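Local coordinates for protein serpin-12 (Manduca sexta, PDB 6CJ7) that inhibits serine proteases as a member of the serpin family and controls the prophenoloxidase activation system of larval hemolymph, at residues 171-179 with 225-234; 272-280 with 377-385. All coordinates share one frame; numbering follows the deposited sequence.

Contact 1: 171-179 with 225-234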
loop_
_atom_site.group_PDB
_atom_site.type_symbol
_atom_site.label_atom_id
_atom_site.label_comp_id
_atom_site.label_asym_id
_atom_site.label_seq_id
_atom_site.Cartn_x
_atom_site.Cartn_y
_atom_site.Cartn_z
ATOM N N VAL A 171 0.427 1.050 -6.816
ATOM C CA VAL A 171 0.196 -0.397 -6.755
ATOM C C VAL A 171 -1.282 -0.685 -6.977
ATOM O O VAL A 171 -2.158 0.037 -6.483
ATOM C CB VAL A 171 0.705 -0.996 -5.425
ATOM C CG1 VAL A 171 -0.061 -0.448 -4.248
ATOM C CG2 VAL A 171 0.615 -2.523 -5.470
ATOM N N TYR A 172 -1.546 -1.738 -7.753
ATOM C CA TYR A 172 -2.899 -2.229 -8.031
ATOM C C TYR A 172 -2.942 -3.715 -7.727
ATOM O O TYR A 172 -2.053 -4.460 -8.156
ATOM C CB TYR A 172 -3.278 -1.992 -9.496
ATOM C CG TYR A 172 -4.478 -2.777 -9.974
ATOM C CD1 TYR A 172 -5.746 -2.489 -9.500
ATOM C CD2 TYR A 172 -4.350 -3.767 -10.935
ATOM C CE1 TYR A 172 -6.861 -3.195 -9.949
ATOM C CE2 TYR A 172 -5.460 -4.484 -11.390
ATOM C CZ TYR A 172 -6.707 -4.182 -10.894
ATOM O OH TYR A 172 -7.814 -4.870 -11.343
ATOM N N PHE A 173 -3.972 -4.158 -7.008
ATOM C CA PHE A 173 -4.153 -5.588 -6.781
ATOM C C PHE A 173 -5.585 -6.004 -7.057
ATOM O O PHE A 173 -6.523 -5.376 -6.563
ATOM C CB PHE A 173 -3.792 -6.009 -5.348
ATOM C CG PHE A 173 -3.884 -7.500 -5.121
ATOM C CD1 PHE A 173 -5.029 -8.074 -4.577
ATOM C CD2 PHE A 173 -2.832 -8.328 -5.468
ATOM C CE1 PHE A 173 -5.126 -9.440 -4.379
ATOM C CE2 PHE A 173 -2.915 -9.697 -5.274
ATOM C CZ PHE A 173 -4.062 -10.263 -4.722
ATOM N N LYS A 174 -5.744 -7.078 -7.828
ATOM C CA LYS A 174 -7.011 -7.794 -7.932
ATOM C C LYS A 174 -6.656 -9.267 -8.015
ATOM O O LYS A 174 -6.001 -9.686 -8.973
ATOM C CB LYS A 174 -7.813 -7.355 -9.160
ATOM C CG LYS A 174 -9.319 -7.720 -9.099
ATOM C CD LYS A 174 -9.584 -9.160 -9.422
ATOM C CE LYS A 174 -11.037 -9.519 -9.140
ATOM N NZ LYS A 174 -11.215 -10.988 -9.186
ATOM N N GLY A 175 -7.069 -10.050 -7.018
ATOM C CA GLY A 175 -6.682 -11.439 -6.929
ATOM C C GLY A 175 -7.845 -12.368 -7.234
ATOM O O GLY A 175 -8.985 -11.954 -7.433
ATOM N N LEU A 176 -7.514 -13.652 -7.283
ATOM C CA LEU A 176 -8.486 -14.721 -7.462
ATOM C C LEU A 176 -8.498 -15.548 -6.184
ATOM O O LEU A 176 -7.450 -16.033 -5.750
ATOM C CB LEU A 176 -8.106 -15.588 -8.666
ATOM C CG LEU A 176 -9.125 -16.594 -9.191
ATOM C CD1 LEU A 176 -9.853 -16.003 -10.375
ATOM C CD2 LEU A 176 -8.422 -17.881 -9.581
ATOM N N TRP A 177 -9.666 -15.701 -5.572
ATOM C CA TRP A 177 -9.737 -16.503 -4.363
ATOM C C TRP A 177 -9.348 -17.948 -4.653
ATOM O O TRP A 177 -9.578 -18.478 -5.747
ATOM C CB TRP A 177 -11.144 -16.475 -3.765
ATOM C CG TRP A 177 -11.645 -15.115 -3.416
ATOM C CD1 TRP A 177 -12.718 -14.479 -3.982
ATOM C CD2 TRP A 177 -11.138 -14.226 -2.406
ATOM N NE1 TRP A 177 -12.896 -13.251 -3.404
ATOM C CE2 TRP A 177 -11.950 -13.073 -2.427
ATOM C CE3 TRP A 177 -10.070 -14.289 -1.494
ATOM C CZ2 TRP A 177 -11.733 -11.983 -1.575
ATOM C CZ3 TRP A 177 -9.855 -13.210 -0.646
ATOM C CH2 TRP A 177 -10.693 -12.071 -0.688
ATOM N N GLU A 178 -8.759 -18.593 -3.647
ATOM C CA GLU A 178 -8.527 -20.036 -3.722
ATOM C C GLU A 178 -9.822 -20.781 -4.017
ATOM O O GLU A 178 -9.850 -21.713 -4.831
ATOM C CB GLU A 178 -7.910 -20.502 -2.406
ATOM C CG GLU A 178 -7.303 -21.885 -2.404
ATOM C CD GLU A 178 -6.669 -22.210 -1.065
ATOM O OE1 GLU A 178 -7.393 -22.195 -0.046
ATOM O OE2 GLU A 178 -5.444 -22.452 -1.025
ATOM N N ILE A 179 -10.906 -20.378 -3.369
ATOM C CA ILE A 179 -12.227 -20.947 -3.608
ATOM C C ILE A 179 -13.191 -19.803 -3.913
ATOM O O ILE A 179 -13.195 -18.785 -3.202
ATOM C CB ILE A 179 -12.685 -21.792 -2.410
ATOM C CG1 ILE A 179 -11.799 -23.037 -2.285
ATOM C CG2 ILE A 179 -14.147 -22.202 -2.567
ATOM C CD1 ILE A 179 -12.052 -23.869 -1.032
ATOM N N LEU A 225 -8.455 -14.929 4.348
ATOM C CA LEU A 225 -9.030 -15.426 3.100
ATOM C C LEU A 225 -7.926 -15.625 2.066
ATOM O O LEU A 225 -7.342 -14.634 1.603
ATOM C CB LEU A 225 -10.081 -14.445 2.582
ATOM C CG LEU A 225 -11.101 -14.003 3.634
ATOM C CD1 LEU A 225 -11.989 -12.874 3.120
ATOM C CD2 LEU A 225 -11.927 -15.211 4.076
ATOM N N PRO A 226 -7.590 -16.853 1.675
ATOM C CA PRO A 226 -6.441 -17.050 0.779
ATOM C C PRO A 226 -6.770 -16.796 -0.686
ATOM O O PRO A 226 -7.868 -17.086 -1.174
ATOM C CB PRO A 226 -6.065 -18.525 0.998
ATOM C CG PRO A 226 -6.896 -18.995 2.156
ATOM C CD PRO A 226 -8.112 -18.130 2.189
ATOM N N PHE A 227 -5.787 -16.239 -1.391
ATOM C CA PHE A 227 -5.864 -16.118 -2.837
ATOM C C PHE A 227 -5.191 -17.335 -3.479
ATOM O O PHE A 227 -4.676 -18.216 -2.789
ATOM C CB PHE A 227 -5.247 -14.792 -3.287
ATOM C CG PHE A 227 -6.085 -13.585 -2.937
ATOM C CD1 PHE A 227 -5.798 -12.821 -1.808
ATOM C CD2 PHE A 227 -7.156 -13.198 -3.751
ATOM C CE1 PHE A 227 -6.569 -11.684 -1.502
ATOM C CE2 PHE A 227 -7.935 -12.075 -3.441
ATOM C CZ PHE A 227 -7.635 -11.321 -2.319
ATOM N N GLU A 228 -5.208 -17.379 -4.813
ATOM C CA GLU A 228 -4.776 -18.561 -5.562
ATOM C C GLU A 228 -3.350 -18.965 -5.196
ATOM O O GLU A 228 -2.460 -18.118 -5.080
ATOM C CB GLU A 228 -4.870 -18.284 -7.072
ATOM C CG GLU A 228 -5.107 -19.530 -7.907
ATOM C CD GLU A 228 -5.040 -19.307 -9.416
ATOM O OE1 GLU A 228 -4.516 -18.271 -9.869
ATOM O OE2 GLU A 228 -5.516 -20.192 -10.160
ATOM N N TYR A 229 -3.149 -20.273 -5.000
ATOM C CA TYR A 229 -1.853 -20.864 -4.649
ATOM C C TYR A 229 -1.314 -20.332 -3.321
ATOM O O TYR A 229 -0.119 -20.466 -3.034
ATOM C CB TYR A 229 -0.826 -20.661 -5.771
ATOM C CG TYR A 229 -1.324 -21.136 -7.116
ATOM C CD1 TYR A 229 -1.696 -22.463 -7.303
ATOM C CD2 TYR A 229 -1.433 -20.271 -8.190
ATOM C CE1 TYR A 229 -2.163 -22.914 -8.527
ATOM C CE2 TYR A 229 -1.898 -20.714 -9.427
ATOM C CZ TYR A 229 -2.266 -22.033 -9.585
ATOM O OH TYR A 229 -2.731 -22.476 -10.806
ATOM N N ASN A 230 -2.202 -19.769 -2.502
ATOM C CA ASN A 230 -1.868 -19.148 -1.221
ATOM C C ASN A 230 -0.722 -18.148 -1.353
ATOM O O ASN A 230 0.082 -17.986 -0.438
ATOM C CB ASN A 230 -1.546 -20.196 -0.155
ATOM C CG ASN A 230 -1.744 -19.656 1.256
ATOM O OD1 ASN A 230 -2.672 -18.885 1.508
ATOM N ND2 ASN A 230 -0.864 -20.039 2.172
ATOM N N GLU A 231 -0.660 -17.450 -2.489
ATOM C CA GLU A 231 0.384 -16.444 -2.681
ATOM C C GLU A 231 0.140 -15.235 -1.798
ATOM O O GLU A 231 1.086 -14.636 -1.266
ATOM C CB GLU A 231 0.431 -16.019 -4.147
ATOM C CG GLU A 231 0.951 -17.120 -5.050
ATOM C CD GLU A 231 0.782 -16.813 -6.517
ATOM O OE1 GLU A 231 0.070 -15.821 -6.838
ATOM O OE2 GLU A 231 1.340 -17.579 -7.336
ATOM N N TYR A 232 -1.127 -14.870 -1.637
ATOM C CA TYR A 232 -1.549 -13.717 -0.861
ATOM C C TYR A 232 -2.722 -14.125 0.015
ATOM O O TYR A 232 -3.418 -15.102 -0.265
ATOM C CB TYR A 232 -1.989 -12.529 -1.748
ATOM C CG TYR A 232 -0.975 -12.168 -2.810
ATOM C CD1 TYR A 232 0.058 -11.278 -2.535
ATOM C CD2 TYR A 232 -1.060 -12.711 -4.086
ATOM C CE1 TYR A 232 0.995 -10.964 -3.509
ATOM C CE2 TYR A 232 -0.129 -12.413 -5.057
ATOM C CZ TYR A 232 0.887 -11.521 -4.769
ATOM O OH TYR A 232 1.812 -11.213 -5.743
ATOM N N SER A 233 -2.978 -13.320 1.044
ATOM C CA SER A 233 -4.181 -13.454 1.855
ATOM C C SER A 233 -4.817 -12.090 2.023
ATOM O O SER A 233 -4.120 -11.084 2.130
ATOM C CB SER A 233 -3.880 -13.996 3.260
ATOM O OG SER A 233 -3.200 -15.238 3.209
ATOM N N LEU A 234 -6.146 -12.063 2.078
ATOM C CA LEU A 234 -6.857 -10.903 2.598
ATOM C C LEU A 234 -7.186 -11.198 4.054
ATOM O O LEU A 234 -7.924 -12.147 4.356
ATOM C CB LEU A 234 -8.122 -10.569 1.805
ATOM C CG LEU A 234 -8.649 -9.155 2.109
ATOM C CD1 LEU A 234 -7.751 -8.091 1.470
ATOM C CD2 LEU A 234 -10.101 -9.031 1.645
#
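Trp-177 and Phe-227 both carry CG anti to the carbonyl carbon and beside the backbone N (chi1 -58° and -72°), which turns both rings back across the contact, although the bonds from CA to CB head away from it. The result is an offset stack: the six-membered ring of Trp-177 and the Phe-227 ring have centroids 4.2 Å apart and planes only 12° from parallel, with Trp-177 CZ3 3.4 Å from Phe-227 CZ. The opposite face of Phe-227 receives the edge of Phe-173 in a T-shaped pair, centroids 5.1 Å apart. That same Phe-173 presents its edge to the face of Tyr-232, with Phe-173 CE2 3.7 Å from Tyr-232 CD2, extending the cluster to four rings. Replacing Phe-227 by an alanine would probably open a gap between Trp-177 and Phe-173, leaving the indole face and the Phe-173 edge without the ring between them. Backbone pairing fixes the register: Glu-178 N donates an almost straight bond to Pro-226 O (3.0 Å), whereas Glu-228 N to Leu-176 O is short (2.8 Å) but bent and weak. Outside the pair, Trp-177 NE1 is tied to Asp-327 O and Glu-228 forms a salt bridge with Arg-90. A buried tryptophan just beyond strand 165-174, which pairs with strand 317-326, is consistent with the serpin breach, where the reactive loop begins to enter the central sheet.

Contact 2: 272-280 with 377-385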
loop_
_atom_site.group_PDB
_atom_site.type_symbol
_atom_site.label_atom_id
_atom_site.label_comp_id
_atom_site.label_asym_id
_atom_site.label_seq_id
_atom_site.Cartn_x
_atom_site.Cartn_y
_atom_site.Cartn_z
ATOM N N LEU A 272 -19.152 -10.779 3.368
ATOM C CA LEU A 272 -18.094 -9.798 3.098
ATOM C C LEU A 272 -18.524 -8.853 1.978
ATOM O O LEU A 272 -18.742 -9.307 0.858
ATOM C CB LEU A 272 -16.782 -10.516 2.736
ATOM C CG LEU A 272 -15.574 -9.609 2.523
ATOM C CD1 LEU A 272 -15.118 -9.017 3.845
ATOM C CD2 LEU A 272 -14.427 -10.374 1.852
ATOM N N PRO A 273 -18.635 -7.534 2.214
ATOM C CA PRO A 273 -19.013 -6.629 1.123
ATOM C C PRO A 273 -17.957 -6.614 0.029
ATOM O O PRO A 273 -16.752 -6.553 0.288
ATOM C CB PRO A 273 -19.121 -5.266 1.819
ATOM C CG PRO A 273 -18.872 -5.471 3.241
ATOM C CD PRO A 273 -18.312 -6.826 3.480
ATOM N N LYS A 274 -18.436 -6.675 -1.215
ATOM C CA LYS A 274 -17.601 -6.323 -2.354
ATOM C C LYS A 274 -17.179 -4.870 -2.249
ATOM O O LYS A 274 -17.988 -4.006 -1.891
ATOM C CB LYS A 274 -18.366 -6.492 -3.681
ATOM C CG LYS A 274 -18.630 -7.893 -4.115
ATOM C CD LYS A 274 -18.532 -8.000 -5.630
ATOM C CE LYS A 274 -19.830 -7.648 -6.319
ATOM N NZ LYS A 274 -19.752 -7.971 -7.773
ATOM N N PHE A 275 -15.922 -4.585 -2.596
ATOM C CA PHE A 275 -15.498 -3.192 -2.657
ATOM C C PHE A 275 -14.359 -3.036 -3.650
ATOM O O PHE A 275 -13.659 -3.993 -3.990
ATOM C CB PHE A 275 -15.098 -2.657 -1.272
ATOM C CG PHE A 275 -13.901 -3.327 -0.668
ATOM C CD1 PHE A 275 -12.608 -2.910 -0.977
ATOM C CD2 PHE A 275 -14.061 -4.358 0.241
ATOM C CE1 PHE A 275 -11.503 -3.534 -0.410
ATOM C CE2 PHE A 275 -12.971 -4.971 0.819
ATOM C CZ PHE A 275 -11.684 -4.574 0.494
ATOM N N SER A 276 -14.199 -1.808 -4.119
ATOM C CA SER A 276 -13.014 -1.401 -4.864
ATOM C C SER A 276 -12.626 -0.027 -4.346
ATOM O O SER A 276 -13.442 0.899 -4.400
ATOM C CB SER A 276 -13.299 -1.369 -6.371
ATOM O OG SER A 276 -12.134 -1.028 -7.102
ATOM N N ILE A 277 -11.413 0.109 -3.817
ATOM C CA ILE A 277 -10.991 1.353 -3.179
ATOM C C ILE A 277 -9.741 1.867 -3.884
ATOM O O ILE A 277 -8.789 1.115 -4.105
ATOM C CB ILE A 277 -10.769 1.160 -1.664
ATOM C CG1 ILE A 277 -10.407 2.493 -1.007
ATOM C CG2 ILE A 277 -9.736 0.082 -1.352
ATOM C CD1 ILE A 277 -10.416 2.432 0.498
ATOM N N LYS A 278 -9.769 3.142 -4.271
ATOM C CA LYS A 278 -8.635 3.793 -4.916
ATOM C C LYS A 278 -8.251 5.010 -4.100
ATOM O O LYS A 278 -9.120 5.807 -3.725
ATOM C CB LYS A 278 -8.978 4.224 -6.346
ATOM C CG LYS A 278 -7.874 5.023 -7.024
ATOM C CD LYS A 278 -8.394 5.816 -8.210
ATOM C CE LYS A 278 -7.336 5.911 -9.294
ATOM N NZ LYS A 278 -5.982 6.090 -8.702
ATOM N N ALA A 279 -6.959 5.170 -3.845
ATOM C CA ALA A 279 -6.469 6.340 -3.136
ATOM C C ALA A 279 -5.285 6.911 -3.891
ATOM O O ALA A 279 -4.379 6.170 -4.273
ATOM C CB ALA A 279 -6.065 5.998 -1.702
ATOM N N ASP A 280 -5.295 8.224 -4.104
ATOM C CA ASP A 280 -4.145 8.964 -4.625
ATOM C C ASP A 280 -3.682 9.920 -3.536
ATOM O O ASP A 280 -4.473 10.745 -3.058
ATOM C CB ASP A 280 -4.504 9.750 -5.887
ATOM C CG ASP A 280 -5.090 8.889 -6.977
ATOM O OD1 ASP A 280 -6.113 9.309 -7.557
ATOM O OD2 ASP A 280 -4.534 7.810 -7.269
ATOM N N ILE A 377 -12.042 0.362 5.802
ATOM C CA ILE A 377 -13.258 0.403 4.999
ATOM C C ILE A 377 -14.365 0.961 5.884
ATOM O O ILE A 377 -14.945 0.242 6.707
ATOM C CB ILE A 377 -13.620 -0.975 4.436
ATOM C CG1 ILE A 377 -12.401 -1.580 3.728
ATOM C CG2 ILE A 377 -14.835 -0.870 3.534
ATOM C CD1 ILE A 377 -12.129 -1.007 2.376
ATOM N N MET A 378 -14.647 2.260 5.722
ATOM C CA MET A 378 -15.775 2.923 6.367
ATOM C C MET A 378 -17.062 2.814 5.572
ATOM O O MET A 378 -18.145 2.930 6.155
ATOM C CB MET A 378 -15.499 4.416 6.595
ATOM C CG MET A 378 -14.263 4.737 7.404
ATOM S SD MET A 378 -14.090 3.831 8.980
ATOM C CE MET A 378 -15.227 4.715 10.137
ATOM N N ASP A 379 -16.967 2.661 4.260
ATOM C CA ASP A 379 -18.141 2.692 3.390
ATOM C C ASP A 379 -17.788 1.942 2.114
ATOM O O ASP A 379 -17.151 2.509 1.221
ATOM C CB ASP A 379 -18.548 4.139 3.074
ATOM C CG ASP A 379 -19.836 4.237 2.266
ATOM O OD1 ASP A 379 -20.298 3.202 1.736
ATOM O OD2 ASP A 379 -20.386 5.361 2.151
ATOM N N PRO A 380 -18.177 0.671 1.989
ATOM C CA PRO A 380 -17.781 -0.105 0.808
ATOM C C PRO A 380 -18.474 0.316 -0.480
ATOM O O PRO A 380 -18.122 -0.220 -1.538
ATOM C CB PRO A 380 -18.168 -1.541 1.197
ATOM C CG PRO A 380 -19.344 -1.352 2.115
ATOM C CD PRO A 380 -19.003 -0.114 2.923
ATOM N N THR A 381 -19.449 1.231 -0.429
ATOM C CA THR A 381 -20.146 1.670 -1.632
ATOM C C THR A 381 -19.404 2.775 -2.366
ATOM O O THR A 381 -19.809 3.143 -3.474
ATOM C CB THR A 381 -21.562 2.156 -1.297
ATOM O OG1 THR A 381 -21.505 3.398 -0.571
ATOM C CG2 THR A 381 -22.296 1.121 -0.462
ATOM N N LEU A 382 -18.344 3.315 -1.775
ATOM C CA LEU A 382 -17.593 4.417 -2.352
ATOM C C LEU A 382 -16.237 3.915 -2.810
ATOM O O LEU A 382 -15.561 3.174 -2.085
ATOM C CB LEU A 382 -17.419 5.552 -1.337
ATOM C CG LEU A 382 -18.739 6.193 -0.905
ATOM C CD1 LEU A 382 -18.525 7.230 0.182
ATOM C CD2 LEU A 382 -19.448 6.804 -2.096
ATOM N N GLU A 383 -15.843 4.320 -4.011
ATOM C CA GLU A 383 -14.602 3.839 -4.600
ATOM C C GLU A 383 -13.384 4.681 -4.242
ATOM O O GLU A 383 -12.263 4.260 -4.540
ATOM C CB GLU A 383 -14.740 3.778 -6.125
ATOM C CG GLU A 383 -15.930 2.960 -6.586
ATOM C CD GLU A 383 -15.740 2.379 -7.969
ATOM O OE1 GLU A 383 -15.067 3.026 -8.802
ATOM O OE2 GLU A 383 -16.258 1.270 -8.221
ATOM N N HIS A 384 -13.554 5.836 -3.603
ATOM C CA HIS A 384 -12.439 6.741 -3.352
ATOM C C HIS A 384 -12.136 6.861 -1.862
ATOM O O HIS A 384 -13.011 6.653 -1.012
ATOM C CB HIS A 384 -12.719 8.127 -3.933
ATOM C CG HIS A 384 -13.967 8.763 -3.403
ATOM N ND1 HIS A 384 -14.163 9.020 -2.061
ATOM C CD2 HIS A 384 -15.088 9.187 -4.035
ATOM C CE1 HIS A 384 -15.348 9.578 -1.892
ATOM N NE2 HIS A 384 -15.930 9.691 -3.073
ATOM N N ALA A 385 -10.886 7.211 -1.560
ATOM C CA ALA A 385 -10.451 7.490 -0.194
ATOM C C ALA A 385 -10.321 8.994 0.046
ATOM O O ALA A 385 -10.717 9.805 -0.791
ATOM C CB ALA A 385 -9.131 6.798 0.099
HETATM O O HOH W 1 -16.160 0.202 -3.264
#
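Phe-275 and Ile-377 form the close-packed end of this contact. With chi1 64°, Phe-275 CG sits between its backbone N and carbonyl carbon, and the ring offers a face to Ile-377. Methyl CD1 of Ile-377 lies over that face, 14° off the ring normal, and approaches Phe-275 CE1 to 3.8 Å, a CH-pi contact between side chains crossing at about a right angle. Beside it the two proline rings touch, Pro-273 CB to Pro-380 CB at 3.9 Å, and Phe-359 backs both Pro-273 and Ile-377. Pro-380 belongs to a type I turn from Asp-379 to Leu-382; Asp-379 OD1 accepts from Thr-381 N, an Asx turn, and also from Thr-381 OG1, while Lys-199 pairs with the other carboxylate oxygen. The turn directs the C-terminal tail along the flank of strand 265-282, whose residues Phe-275, Ile-277 and Ala-279 bond by their backbones to strand 317-326 on the other side, as expected of the edge strand of the serpin central sheet.

Along that flank the hold is mainly backbone. The tail makes a single parallel bridge, Lys-278 with His-384: Lys-278 N donates to Glu-383 O (2.7 Å, 154° at the hydrogen), and Ala-385 N returns a longer, more bent bond to Lys-278 O (3.1 Å). Glu-383 CA also approaches Ser-276 O to 3.2 Å as a CA-H...O contact. Nearer the turn a water replaces direct pairing, accepting from Ser-276 N at 2.9 Å and donating to Pro-380 O at 2.6 Å. Side chains add little here: Ala-279 CB meets Ala-385 CB at 3.6 Å, while Lys-278 leads away to a salt bridge with Asp-280. Glu-383, His-384 and Ala-385 are exposed, and the last two are poorly ordered.

In the fold
The centres of contact 1 and contact 2 lie about 18 Å apart, yet the two meet directly where Leu-225 CD1 packs on Leu-272 CD2 at 3.7 Å. Strand 317-326 links them a second time: it pairs in parallel with strand 165-174, which leads into contact 1, and antiparallel with strand 265-282, which carries contact 2. The residues just after it are held from both contacts, Asp-327 by Lys-174 and Trp-177, Glu-328 by a salt bridge from Lys-274. In serpins this point starts the reactive loop, whose residues 332-346 have no modelled position here. Direct pairing of 165-174 with 317-326 is consistent with a native form whose loop has not inserted.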